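Local structure of probable enoyl-CoA hydratase/isomerase (Pseudomonas aeruginosa PA14, 5WYB) at the interface of chains A and B. The protein belongs to the enoyl-CoA hydratase/isomerase (crotonase) family and probably acts as a hydro-lyase on an acyl-CoA-type substrate. Coordinates in Å, arbitrary orientation; residue numbers count along the deposited sequence, not the author numbering. Chains: chain A/B, Probable enoyl-CoA hydratase/isomerase.

The interface of chains A and B. Residues chain A 95-96, 99, 103, 106, 154, 156; chain B 238, 242.
A:Glu103 and B:Arg242 form a salt bridge between helix 88-106 of chain A and helix 238-249 of chain B. The two side chains reach toward each other from their own helices. Carboxylate oxygen OE1 of A:Glu103 lies 2.7 Å from guanidinium NH2 of B:Arg242. OE1 sits at the guanidinium edge, in its plane, but no N-H points at it, so the pair is held by charge and not by a direct hydrogen bond. The carboxylate is turned 78° from the guanidinium plane, so the groups do not pair flat, and NH2 is the atom that meets the carboxylate.

Water 1 also lies at the guanidinium edge and links the two groups. NH2 of B:Arg242 donates to it in a nearly straight bond, 172° at the hydrogen. The same water is 3.1 Å from OE1 of A:Glu103.

The aliphatic part of B:Arg242 runs along helix 88-106. It is extended from CG to NE and passes A:Ala95 and A:Gly99 to bring the guanidinium to A:Glu103. Its CB packs 4.0 Å from CB of A:Ala95, and its CD lies 3.6 Å from the carbonyl O of the same residue. NE passes 4.1 Å from CA of A:Gly99, where the lack of a side chain may allow this close run.

B:Leu238, one turn earlier, packs beside the salt bridge. Branch CD1 points toward the carboxylate of A:Glu103, while CD2 touches the loop of chain A, 3.7 Å from CA of A:Gly156.

The deposited assembly holds six copies. Crotonase-family enzymes are commonly hexamers, so this patch may contribute to subunit association, though the structure alone does not prove it. Within chain B, the carbonyl O of B:Leu238 caps one face of the B:Arg242 guanidinium, 3.7 Å from its plane.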
loop_
_atom_site.group_PDB
_atom_site.type_symbol
_atom_site.label_atom_id
_atom_site.label_comp_id
_atom_site.label_asym_id
_atom_site.label_seq_id
_atom_site.Cartn_x
_atom_site.Cartn_y
_atom_site.Cartn_z
ATOM N N ALA A 95 -22.455 -15.314 -0.040
ATOM C CA ALA A 95 -21.259 -14.597 -0.463
ATOM C C ALA A 95 -20.068 -14.978 0.397
ATOM O O ALA A 95 -18.938 -15.038 -0.096
ATOM C CB ALA A 95 -21.495 -13.091 -0.413
ATOM N N ARG A 96 -20.309 -15.264 1.677
ATOM C CA ARG A 96 -19.232 -15.675 2.568
ATOM C C ARG A 96 -18.680 -17.034 2.165
ATOM O O ARG A 96 -17.461 -17.223 2.094
ATOM C CB ARG A 96 -19.735 -15.700 4.014
ATOM C CG ARG A 96 -19.093 -14.672 4.904
ATOM C CD ARG A 96 -17.610 -14.932 5.051
ATOM N NE ARG A 96 -16.988 -14.022 6.007
ATOM C CZ ARG A 96 -15.712 -14.086 6.372
ATOM N NH1 ARG A 96 -15.230 -13.217 7.251
ATOM N NH2 ARG A 96 -14.920 -15.020 5.859
ATOM N N GLY A 99 -16.438 -16.868 -0.981
ATOM C CA GLY A 99 -15.112 -16.370 -0.657
ATOM C C GLY A 99 -14.267 -17.404 0.056
ATOM O O GLY A 99 -13.138 -17.684 -0.348
ATOM N N GLU A 103 -11.164 -18.775 -1.915
ATOM C CA GLU A 103 -9.894 -18.299 -1.379
ATOM C C GLU A 103 -9.056 -19.470 -0.881
ATOM O O GLU A 103 -7.833 -19.482 -1.050
ATOM C CB GLU A 103 -10.130 -17.261 -0.276
ATOM C CG GLU A 103 -10.554 -15.899 -0.848
ATOM C CD GLU A 103 -11.091 -14.911 0.185
ATOM O OE1 GLU A 103 -11.383 -13.761 -0.206
ATOM O OE2 GLU A 103 -11.230 -15.273 1.376
ATOM N N ARG A 106 -7.670 -21.078 -3.861
ATOM C CA ARG A 106 -6.638 -20.165 -4.294
ATOM C C ARG A 106 -5.384 -20.318 -3.487
ATOM O O ARG A 106 -4.322 -20.163 -3.974
ATOM C CB ARG A 106 -7.142 -18.745 -4.275
ATOM C CG ARG A 106 -6.143 -17.616 -4.165
ATOM C CD ARG A 106 -6.892 -16.315 -4.408
ATOM N NE ARG A 106 -6.315 -15.052 -3.987
ATOM C CZ ARG A 106 -6.789 -13.857 -4.386
ATOM N NH1 ARG A 106 -7.804 -13.780 -5.226
ATOM N NH2 ARG A 106 -6.252 -12.725 -3.969
ATOM N N CYS A 154 -19.402 -12.074 -6.679
ATOM C CA CYS A 154 -19.020 -11.900 -5.285
ATOM C C CYS A 154 -17.958 -12.888 -4.822
ATOM O O CYS A 154 -17.522 -12.803 -3.669
ATOM C CB CYS A 154 -20.254 -12.007 -4.384
ATOM S SG CYS A 154 -20.939 -13.666 -4.191
ATOM N N GLY A 156 -14.850 -13.070 -5.963
ATOM C CA GLY A 156 -13.562 -12.595 -6.414
ATOM C C GLY A 156 -13.508 -12.180 -7.860
ATOM O O GLY A 156 -12.443 -11.751 -8.321
ATOM N N LEU B 238 -11.600 -7.676 -1.578
ATOM C CA LEU B 238 -12.504 -8.821 -1.557
ATOM C C LEU B 238 -13.588 -8.708 -0.495
ATOM O O LEU B 238 -14.751 -9.014 -0.812
ATOM C CB LEU B 238 -11.703 -10.118 -1.384
ATOM C CG LEU B 238 -10.823 -10.509 -2.572
ATOM C CD1 LEU B 238 -10.081 -11.795 -2.286
ATOM C CD2 LEU B 238 -11.657 -10.643 -3.850
ATOM N N ARG B 242 -18.031 -8.546 -1.385
ATOM C CA ARG B 242 -19.212 -9.179 -0.801
ATOM C C ARG B 242 -20.162 -8.151 -0.202
ATOM O O ARG B 242 -21.387 -8.297 -0.295
ATOM C CB ARG B 242 -18.795 -10.176 0.274
ATOM C CG ARG B 242 -17.734 -11.131 -0.170
ATOM C CD ARG B 242 -17.259 -12.000 0.973
ATOM N NE ARG B 242 -15.964 -12.564 0.634
ATOM C CZ ARG B 242 -14.826 -12.231 1.224
ATOM N NH1 ARG B 242 -14.820 -11.357 2.212
ATOM N NH2 ARG B 242 -13.691 -12.789 0.826
HETATM O O HOH W 1 -11.168 -12.113 2.417
#